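Local coordinates for coenzyme A transferase (PDB 3QLI), which binds coenzyme A and probably transfers it between acyl-CoA thioesters and free carboxylates such as acetate, at residues 20-25 / 200-205; 34-39 / 68-73; 46-51 / 208-213; 230-235 / 251-256. All blocks are in the same frame, centred on the assembly; numbering follows the deposited sequence.

Interaction 1 (20-25 / 200-205); sequences ALYDEK and DAIVEN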
# COMPACT_ATOMS: atom_id res chain seq x y z
N ALA A 20 18.65 23.96 -37.94
CA ALA A 20 19.94 23.34 -38.21
C ALA A 20 20.11 22.09 -37.35
O ALA A 20 20.62 21.07 -37.82
CB ALA A 20 21.08 24.33 -37.97
N LEU A 21 19.68 22.18 -36.09
CA LEU A 21 19.78 21.02 -35.20
C LEU A 21 18.86 19.92 -35.69
O LEU A 21 19.23 18.75 -35.68
CB LEU A 21 19.44 21.41 -33.76
CG LEU A 21 20.39 22.38 -33.07
CD1 LEU A 21 19.95 22.67 -31.64
CD2 LEU A 21 21.81 21.83 -33.10
N TYR A 22 17.65 20.29 -36.12
CA TYR A 22 16.67 19.32 -36.58
C TYR A 22 17.22 18.54 -37.77
O TYR A 22 17.09 17.32 -37.86
CB TYR A 22 15.38 20.02 -36.97
CG TYR A 22 14.16 19.14 -37.11
CD1 TYR A 22 13.26 19.00 -36.06
CD2 TYR A 22 13.89 18.47 -38.29
CE1 TYR A 22 12.12 18.21 -36.19
CE2 TYR A 22 12.76 17.68 -38.43
CZ TYR A 22 11.88 17.55 -37.37
OH TYR A 22 10.75 16.76 -37.50
N ASP A 23 17.84 19.27 -38.69
CA ASP A 23 18.36 18.67 -39.91
C ASP A 23 19.54 17.74 -39.61
O ASP A 23 19.68 16.70 -40.24
CB ASP A 23 18.76 19.74 -40.92
CG ASP A 23 17.58 20.60 -41.34
OD1 ASP A 23 16.49 20.05 -41.65
OD2 ASP A 23 17.73 21.83 -41.35
N GLU A 24 20.36 18.12 -38.64
CA GLU A 24 21.47 17.25 -38.22
C GLU A 24 20.97 15.96 -37.57
O GLU A 24 21.52 14.89 -37.81
CB GLU A 24 22.40 17.99 -37.26
CG GLU A 24 22.98 19.28 -37.83
CD GLU A 24 23.76 20.07 -36.79
OE1 GLU A 24 24.14 21.23 -37.07
OE2 GLU A 24 24.00 19.53 -35.69
N LYS A 25 19.91 16.06 -36.76
CA LYS A 25 19.40 14.92 -36.01
C LYS A 25 18.42 14.03 -36.78
O LYS A 25 18.22 12.87 -36.42
CB LYS A 25 18.72 15.40 -34.71
CG LYS A 25 19.68 15.99 -33.69
CD LYS A 25 18.93 16.83 -32.67
CE LYS A 25 19.87 17.67 -31.81
NZ LYS A 25 20.68 16.87 -30.87
N ASP A 200 18.39 13.08 -29.18
CA ASP A 200 19.60 12.61 -29.83
C ASP A 200 19.38 12.30 -31.30
O ASP A 200 20.30 12.45 -32.12
CB ASP A 200 20.17 11.40 -29.10
CG ASP A 200 20.69 11.76 -27.73
OD1 ASP A 200 21.79 12.33 -27.64
OD2 ASP A 200 19.98 11.48 -26.75
N ALA A 201 18.18 11.87 -31.64
CA ALA A 201 17.87 11.58 -33.04
C ALA A 201 16.38 11.67 -33.29
O ALA A 201 15.57 11.45 -32.37
CB ALA A 201 18.39 10.19 -33.42
N ILE A 202 16.03 11.98 -34.53
CA ILE A 202 14.64 12.22 -34.93
C ILE A 202 14.28 11.44 -36.19
O ILE A 202 15.03 11.44 -37.16
CB ILE A 202 14.44 13.71 -35.26
CG1 ILE A 202 14.87 14.58 -34.07
CG2 ILE A 202 12.99 13.97 -35.70
CD1 ILE A 202 15.14 16.04 -34.45
N VAL A 203 13.13 10.77 -36.16
CA VAL A 203 12.53 10.25 -37.39
C VAL A 203 11.13 10.82 -37.49
O VAL A 203 10.60 11.32 -36.49
CB VAL A 203 12.49 8.70 -37.44
CG1 VAL A 203 13.89 8.13 -37.24
CG2 VAL A 203 11.51 8.14 -36.39
N GLU A 204 10.54 10.76 -38.68
CA GLU A 204 9.20 11.30 -38.91
C GLU A 204 8.31 10.22 -39.50
O GLU A 204 8.69 9.54 -40.46
CB GLU A 204 9.23 12.49 -39.87
CG GLU A 204 10.00 13.70 -39.33
CD GLU A 204 10.30 14.77 -40.39
OE1 GLU A 204 10.39 14.44 -41.60
OE2 GLU A 204 10.48 15.94 -40.00
N ASN A 205 7.14 10.05 -38.90
CA ASN A 205 6.18 9.04 -39.33
C ASN A 205 4.78 9.48 -38.95
O ASN A 205 4.35 9.29 -37.80
CB ASN A 205 6.48 7.67 -38.69
CG ASN A 205 5.62 6.56 -39.28
OD1 ASN A 205 5.49 6.46 -40.50
ND2 ASN A 205 5.03 5.74 -38.42
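Tyr22 carries CG anti to its backbone N (chi1 -164°), which starts the ring toward strand 201-204, and Ile202 answers with CG1 beside its own N and an extended second torsion that sets CD1 over that ring. The contact lays the N-terminal helix 18-25 across strand 201-204, an outermost strand, within this chain, of the six-stranded parallel sheet in the Rossmann-like N-terminal half. Over these short lengths the two axes lie 81° apart and approach to 7.5 Å.

The ring and Ile202 form a CH-pi contact: Ile202 CD1 is 4.2 Å from the Tyr22 centroid, over the face but displaced toward the rim near CD1. The same methyl meets the Lys25 side chain, with Lys25 CB and Ile202 CD1 3.6 Å apart. Ile202 thus fills the angle between two side chains one helical turn apart, backed by Val178 and Val180 of the adjacent strand.

At the helix end, Ile202 N donates to Lys25 O at 3.0 Å with an N-H...O angle of 160°, the donor standing well above the carbonyl plane. This ties the last turn to the strand backbone. The lysine ammonium reaches past the strand start to Val199 O, while the Asp200 carboxylate is held by a salt bridge to Arg175 and a hydrogen bond from Phe176 N.

At the far edge of the tyrosine ring, Tyr22 OH donates to the anti lone pair of Glu204 OE2, which lies in the ring plane, at 2.6 Å, with Glu204 CG 3.6 Å from Tyr22 OH.

Interaction 2 (34-39 / 68-73); sequences SSIASG and GDLRVY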
# COMPACT_ATOMS: atom_id res chain seq x y z
N SER A 34 20.25 1.93 -35.23
CA SER A 34 21.41 1.12 -35.62
C SER A 34 22.52 1.09 -34.57
O SER A 34 23.35 0.18 -34.57
CB SER A 34 21.98 1.59 -36.96
OG SER A 34 22.62 2.84 -36.81
N SER A 35 22.55 2.09 -33.69
CA SER A 35 23.66 2.17 -32.74
C SER A 35 23.31 1.70 -31.34
O SER A 35 24.15 1.76 -30.45
CB SER A 35 24.25 3.57 -32.69
OG SER A 35 23.27 4.49 -32.22
N ILE A 36 22.08 1.21 -31.15
CA ILE A 36 21.67 0.63 -29.89
C ILE A 36 22.55 -0.59 -29.61
O ILE A 36 22.65 -1.48 -30.46
CB ILE A 36 20.18 0.21 -29.92
CG1 ILE A 36 19.27 1.44 -30.08
CG2 ILE A 36 19.82 -0.56 -28.65
CD1 ILE A 36 17.81 1.10 -30.37
N ALA A 37 23.19 -0.63 -28.45
CA ALA A 37 24.07 -1.75 -28.11
C ALA A 37 23.31 -3.03 -27.76
O ALA A 37 22.21 -2.97 -27.20
CB ALA A 37 25.01 -1.36 -26.95
N SER A 38 23.90 -4.18 -28.08
CA SER A 38 23.39 -5.43 -27.57
C SER A 38 23.64 -5.42 -26.06
O SER A 38 24.48 -4.67 -25.57
CB SER A 38 24.13 -6.61 -28.22
OG SER A 38 23.72 -6.77 -29.57
N GLY A 39 22.92 -6.25 -25.32
CA GLY A 39 23.11 -6.30 -23.88
C GLY A 39 22.80 -4.99 -23.17
O GLY A 39 23.32 -4.73 -22.08
N GLY A 68 21.26 -8.32 -30.14
CA GLY A 68 20.87 -9.37 -29.23
C GLY A 68 20.91 -8.92 -27.78
O GLY A 68 21.40 -7.83 -27.47
N ASP A 69 20.39 -9.78 -26.91
CA ASP A 69 20.33 -9.54 -25.48
C ASP A 69 19.83 -8.14 -25.17
O ASP A 69 20.36 -7.47 -24.28
CB ASP A 69 21.69 -9.78 -24.80
CG ASP A 69 21.56 -9.89 -23.30
OD1 ASP A 69 20.47 -10.32 -22.85
OD2 ASP A 69 22.51 -9.54 -22.56
N LEU A 70 18.81 -7.70 -25.89
CA LEU A 70 18.24 -6.38 -25.65
C LEU A 70 17.02 -6.50 -24.74
O LEU A 70 16.02 -7.11 -25.10
CB LEU A 70 17.84 -5.70 -26.97
CG LEU A 70 17.26 -4.28 -26.82
CD1 LEU A 70 18.33 -3.31 -26.34
CD2 LEU A 70 16.67 -3.81 -28.14
N ARG A 71 17.13 -5.93 -23.55
CA ARG A 71 16.01 -5.98 -22.62
C ARG A 71 15.14 -4.76 -22.88
O ARG A 71 15.66 -3.65 -22.99
CB ARG A 71 16.51 -5.93 -21.19
CG ARG A 71 17.24 -7.18 -20.73
CD ARG A 71 17.50 -7.09 -19.23
NE ARG A 71 18.18 -8.27 -18.72
CZ ARG A 71 18.43 -8.48 -17.44
NH1 ARG A 71 18.05 -7.59 -16.53
NH2 ARG A 71 19.05 -9.59 -17.05
N VAL A 72 13.83 -4.96 -23.00
CA VAL A 72 12.92 -3.83 -23.16
C VAL A 72 12.01 -3.77 -21.95
O VAL A 72 11.23 -4.71 -21.69
CB VAL A 72 12.09 -3.94 -24.46
CG1 VAL A 72 11.11 -2.75 -24.58
CG2 VAL A 72 13.02 -4.01 -25.67
N TYR A 73 12.13 -2.67 -21.20
CA TYR A 73 11.35 -2.43 -19.99
C TYR A 73 10.21 -1.46 -20.33
O TYR A 73 10.46 -0.37 -20.84
CB TYR A 73 12.24 -1.81 -18.92
CG TYR A 73 13.28 -2.73 -18.32
CD1 TYR A 73 13.06 -3.37 -17.11
CD2 TYR A 73 14.52 -2.92 -18.95
CE1 TYR A 73 14.04 -4.20 -16.53
CE2 TYR A 73 15.50 -3.75 -18.39
CZ TYR A 73 15.24 -4.40 -17.18
OH TYR A 73 16.22 -5.22 -16.62
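Gly39 passes Asp69 with their CA atoms 4.6 Å apart, and both backbones are in the left-handed region there (Gly39 phi 62°), a conformation that by itself favours glycine at position 39. The meeting joins the loop that leads into strand 41-44 to the start of strand 70-74, its parallel neighbour in the sheet. The two strands are the ends of a beta-alpha-beta crossover through helix 52-63, and the backbone pairing of Arg71 with Ser40 and Leu42 carries the ladder onward.

Gly68 is gripped at both of its backbone polar groups. Its amide donates to Ser38 OG at 3.0 Å (N-H...O angle 151°), the hydroxyl oxygen lying beside the serine's own N, and Gly68 O accepts from Gly39 N at 3.1 Å (152°). Beside this pair, Gly39 CA lies 3.0 Å from Asp69 O in a CA-H...O contact, and Asp69 OD2 comes to 3.5 Å from the same Gly39 CA.

Beside the polar edge, the apolar chains cross at about a right angle, Ile36 CG2 meeting Leu70 CD1 at 3.9 Å. Ile36 also touches Ile67 of the loop before strand 70-74 and Leu42 of strand 41-44. Further along the strand, Arg71 NH1 donates to Tyr73 OH and also makes a salt bridge with Glu428 of the second subunit.

Direct hydrogen bonding between the segments therefore relies on uncharged groups, a serine hydroxyl, two glycine N-H groups and a glycine carbonyl, which fix the largely exposed start of the strand pair while the buried Ile36 and Leu70 add one apolar contact beside them.

Interaction 3 (46-51 / 208-213); sequences MFAAEP and PLIEMP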
# COMPACT_ATOMS: atom_id res chain seq x y z
N MET A 46 4.18 4.65 -23.34
CA MET A 46 3.05 3.76 -23.11
C MET A 46 1.96 3.82 -24.18
O MET A 46 1.58 4.91 -24.62
CB MET A 46 2.39 4.07 -21.76
CG MET A 46 3.31 4.02 -20.55
SD MET A 46 2.45 4.55 -19.06
CE MET A 46 1.28 3.21 -18.84
N PHE A 47 1.45 2.66 -24.59
CA PHE A 47 0.34 2.62 -25.54
C PHE A 47 0.58 3.33 -26.87
O PHE A 47 1.47 2.97 -27.64
CB PHE A 47 -0.97 3.09 -24.90
CG PHE A 47 -2.20 2.56 -25.59
CD1 PHE A 47 -2.41 1.19 -25.69
CD2 PHE A 47 -3.13 3.42 -26.14
CE1 PHE A 47 -3.53 0.70 -26.33
CE2 PHE A 47 -4.25 2.93 -26.77
CZ PHE A 47 -4.46 1.57 -26.87
N ALA A 48 -0.24 4.34 -27.12
CA ALA A 48 -0.20 5.12 -28.35
C ALA A 48 1.17 5.78 -28.49
O ALA A 48 1.58 6.13 -29.59
CB ALA A 48 -1.30 6.17 -28.35
N ALA A 49 1.84 5.96 -27.36
CA ALA A 49 3.18 6.53 -27.30
C ALA A 49 4.24 5.65 -27.99
O ALA A 49 5.27 6.15 -28.43
CB ALA A 49 3.57 6.82 -25.87
N GLU A 50 4.01 4.33 -28.06
CA GLU A 50 4.99 3.44 -28.68
C GLU A 50 5.19 3.91 -30.12
O GLU A 50 4.22 4.20 -30.82
CB GLU A 50 4.49 1.99 -28.65
CG GLU A 50 4.19 1.46 -27.25
CD GLU A 50 3.61 0.05 -27.25
OE1 GLU A 50 3.10 -0.39 -28.30
OE2 GLU A 50 3.65 -0.61 -26.20
N PRO A 51 6.44 4.00 -30.56
CA PRO A 51 6.74 4.54 -31.89
C PRO A 51 6.83 3.47 -33.00
O PRO A 51 7.80 2.73 -33.04
CB PRO A 51 8.08 5.26 -31.68
CG PRO A 51 8.74 4.47 -30.60
CD PRO A 51 7.65 3.90 -29.72
N PRO A 208 -2.16 7.82 -37.97
CA PRO A 208 -3.07 8.03 -36.84
C PRO A 208 -2.62 7.25 -35.61
O PRO A 208 -2.02 6.18 -35.74
CB PRO A 208 -4.41 7.51 -37.36
CG PRO A 208 -4.31 7.72 -38.88
CD PRO A 208 -2.87 7.42 -39.20
N LEU A 209 -2.90 7.77 -34.42
CA LEU A 209 -2.54 7.07 -33.20
C LEU A 209 -3.40 5.81 -33.03
O LEU A 209 -4.55 5.79 -33.46
CB LEU A 209 -2.75 7.98 -31.99
CG LEU A 209 -1.94 9.28 -31.94
CD1 LEU A 209 -2.20 10.01 -30.62
CD2 LEU A 209 -0.46 9.04 -32.15
N ILE A 210 -2.85 4.78 -32.40
CA ILE A 210 -3.64 3.58 -32.13
C ILE A 210 -4.76 3.90 -31.14
O ILE A 210 -4.60 4.71 -30.22
CB ILE A 210 -2.79 2.41 -31.60
CG1 ILE A 210 -3.57 1.09 -31.73
CG2 ILE A 210 -2.32 2.65 -30.15
CD1 ILE A 210 -2.83 -0.12 -31.19
N GLU A 211 -5.90 3.25 -31.34
CA GLU A 211 -7.08 3.57 -30.56
C GLU A 211 -7.39 2.46 -29.59
O GLU A 211 -7.11 1.29 -29.84
CB GLU A 211 -8.28 3.78 -31.48
CG GLU A 211 -8.14 4.98 -32.39
CD GLU A 211 -9.41 5.28 -33.14
OE1 GLU A 211 -10.23 4.35 -33.30
OE2 GLU A 211 -9.60 6.43 -33.56
N MET A 212 -7.94 2.85 -28.45
CA MET A 212 -8.56 1.88 -27.57
C MET A 212 -9.86 1.51 -28.26
O MET A 212 -10.65 2.39 -28.62
CB MET A 212 -8.82 2.54 -26.22
CG MET A 212 -9.28 1.60 -25.15
SD MET A 212 -9.20 2.47 -23.58
CE MET A 212 -10.31 3.86 -23.87
N PRO A 213 -10.09 0.21 -28.48
CA PRO A 213 -11.35 -0.22 -29.11
C PRO A 213 -12.55 0.17 -28.26
O PRO A 213 -12.49 0.04 -27.03
CB PRO A 213 -11.22 -1.75 -29.16
CG PRO A 213 -10.22 -2.08 -28.08
CD PRO A 213 -9.24 -0.94 -28.11
O HOH W 1 -0.26 5.19 -31.72
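Phe47, Ala48 and Ile210 meet where two loops leave the C-terminal ends of parallel strands 41-44 and 201-204, the end of a Rossmann-like sheet where ligand sites commonly lie. Geometry supports that placement: the side chains of Phe47 and Glu76 lie about 4 Å apart, and those of Met212 and Val242 about 3 Å; Glu76 and Val242 are both coenzyme A-binding residues, although no ligand occupies this chain.

Residues 46-49 make a type II' turn, with Phe47 at phi 57° and psi -118° and Ala49 N bonded to Met46 O. Phe47 sends its ring across Ile210 at about a right angle. Ile210 CG2 takes the crowded position between its own N and carbonyl carbon, and from there sits 3.9 Å above the plane of the Phe47 ring, offset toward CE2, in a CH-pi contact. The same methyl approaches Ala48 CA at 3.7 Å. The outer ring edge faces backbone, with Phe47 CZ 4.0 Å from Met212 N.

One water joins the backbones, donating to Ala48 O at 3.0 Å and accepting from Ile210 N at 2.7 Å. Tyr303 of helix 300-306 packs on Phe47 and Ala48, and its hydroxyl bonds Ile210 O.

With no direct hydrogen bond between the two segments, their fit rests on apolar packing, chiefly of the Ile210 methyl on Phe47 and Ala48, plus one bridging water, and polar backbone groups of Ile210 are satisfied by that water and Tyr303.

Interaction 4 (230-235 / 251-256); sequences DLVPDG and GVLKDR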
# COMPACT_ATOMS: atom_id res chain seq x y z
N ASP A 230 -24.61 8.00 -8.03
CA ASP A 230 -25.22 8.47 -6.79
C ASP A 230 -24.17 8.77 -5.72
O ASP A 230 -24.43 9.54 -4.79
CB ASP A 230 -26.22 7.45 -6.25
CG ASP A 230 -27.53 7.44 -7.02
OD1 ASP A 230 -27.75 8.34 -7.86
OD2 ASP A 230 -28.34 6.52 -6.77
N LEU A 231 -22.99 8.16 -5.85
CA LEU A 231 -21.91 8.34 -4.88
C LEU A 231 -20.96 9.47 -5.26
O LEU A 231 -19.99 9.74 -4.55
CB LEU A 231 -21.11 7.03 -4.72
CG LEU A 231 -21.87 5.83 -4.14
CD1 LEU A 231 -21.08 4.54 -4.33
CD2 LEU A 231 -22.16 6.07 -2.66
N VAL A 232 -21.24 10.13 -6.38
CA VAL A 232 -20.45 11.28 -6.82
C VAL A 232 -21.19 12.59 -6.52
O VAL A 232 -22.25 12.86 -7.10
CB VAL A 232 -20.18 11.22 -8.33
CG1 VAL A 232 -19.29 12.36 -8.75
CG2 VAL A 232 -19.53 9.88 -8.70
N PRO A 233 -20.64 13.41 -5.62
CA PRO A 233 -21.27 14.71 -5.32
C PRO A 233 -20.85 15.80 -6.32
O PRO A 233 -19.84 15.62 -6.99
CB PRO A 233 -20.72 15.05 -3.94
CG PRO A 233 -19.38 14.37 -3.89
CD PRO A 233 -19.50 13.12 -4.74
N ASP A 234 -21.60 16.90 -6.42
CA ASP A 234 -21.06 18.05 -7.15
C ASP A 234 -19.68 18.37 -6.53
O ASP A 234 -19.46 18.16 -5.34
CB ASP A 234 -21.98 19.28 -7.08
CG ASP A 234 -23.21 19.18 -7.99
OD1 ASP A 234 -23.15 18.59 -9.10
OD2 ASP A 234 -24.26 19.72 -7.59
N GLY A 235 -18.76 18.87 -7.35
CA GLY A 235 -17.46 19.25 -6.85
C GLY A 235 -16.52 18.06 -6.69
O GLY A 235 -15.38 18.23 -6.28
N GLY A 251 -21.57 9.57 -18.71
CA GLY A 251 -22.88 9.89 -19.27
C GLY A 251 -23.87 10.32 -18.20
O GLY A 251 -24.59 11.31 -18.37
N VAL A 252 -23.92 9.57 -17.10
CA VAL A 252 -24.84 9.93 -16.03
C VAL A 252 -24.42 11.24 -15.38
O VAL A 252 -25.26 12.02 -14.94
CB VAL A 252 -24.95 8.82 -14.94
CG1 VAL A 252 -25.84 9.28 -13.82
CG2 VAL A 252 -25.50 7.55 -15.54
N LEU A 253 -23.12 11.50 -15.35
CA LEU A 253 -22.61 12.69 -14.67
C LEU A 253 -22.75 13.98 -15.48
O LEU A 253 -22.33 15.04 -15.02
CB LEU A 253 -21.15 12.50 -14.27
CG LEU A 253 -20.90 11.34 -13.31
CD1 LEU A 253 -19.42 11.27 -12.94
CD2 LEU A 253 -21.76 11.51 -12.06
N LYS A 254 -23.34 13.90 -16.67
CA LYS A 254 -23.46 15.09 -17.50
C LYS A 254 -24.28 16.20 -16.83
O LYS A 254 -24.23 17.36 -17.25
CB LYS A 254 -24.02 14.75 -18.89
CG LYS A 254 -25.43 14.18 -18.89
CD LYS A 254 -25.99 14.19 -20.31
CE LYS A 254 -26.94 13.04 -20.54
NZ LYS A 254 -26.21 11.75 -20.66
N ASP A 255 -25.02 15.85 -15.78
CA ASP A 255 -25.87 16.80 -15.08
C ASP A 255 -25.16 17.50 -13.91
O ASP A 255 -25.72 18.41 -13.29
CB ASP A 255 -27.14 16.11 -14.57
CG ASP A 255 -27.96 15.50 -15.70
OD1 ASP A 255 -28.16 16.18 -16.73
OD2 ASP A 255 -28.40 14.33 -15.55
N ARG A 256 -23.93 17.09 -13.61
CA ARG A 256 -23.19 17.65 -12.49
C ARG A 256 -22.54 18.99 -12.84
O ARG A 256 -22.47 19.37 -14.00
CB ARG A 256 -22.10 16.68 -12.01
CG ARG A 256 -22.61 15.33 -11.52
CD ARG A 256 -23.28 15.43 -10.14
NE ARG A 256 -23.57 14.09 -9.63
CZ ARG A 256 -24.63 13.37 -10.00
NH1 ARG A 256 -25.49 13.89 -10.87
NH2 ARG A 256 -24.83 12.16 -9.50
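Arg256 supplies the direct hydrogen bond of this contact: its NE donates to Val232 O at 3.1 Å, with an N-H...O angle of 159° and the acceptor near the guanidinium plane. The arginine chain bends at CG-CB (chi2 -74°), which turns CD back toward segment 230-235. Its NH2 bonds Ala229 O, so two backbone carbonyls around the C-terminal end of helix 220-230 receive the one guanidinium.

Electrostatics adds a looser term. Asp234 OD1 stands 4.6 Å from Arg256 NE, beyond a salt bridge, with the carboxylate and guanidinium planes 82° apart. That oxygen instead lies against the aliphatic part of the chain, 3.3 Å from Arg256 CD, and accepts from Asn257 N; the nearby charge probably still favours the cation.

Apolar contact comes from Val232 CB and Leu253 CD2, 4.1 Å apart. Leu253 CD2 is also 3.8 Å above the plane of the Arg256 guanidinium, toward its rim.

Together the contacts join the loop between helix 220-230 and strand 237-240 to the chain leaving helix 244-252: Leu253 packs on Ala229 and Leu238, while Val232 reaches Leu238 and, on strand 332-337, Val333.

How the interactions relate
Interactions 1, 2 and 3 share the N-terminal half of the chain, their centres 22 to 23 Å apart. Interactions 1 and 2 reach the same parallel sheet, at strand 201-204 on its border and at the neighbouring pair 41-44 and 70-74. Interaction 3 uses loops after strands 41-44 and 201-204, and its pairing crosses both others along the sequence, whereas interaction 2 falls wholly between the segments of interaction 1. Interaction 4 follows later, beside the second, mixed sheet, its centre about 29 Å from that of interaction 3 and about 46 and 48 Å from those of interactions 1 and 2. Interaction 3, near coenzyme A-binding residues, is the most central; the others are structural packing away from those sites.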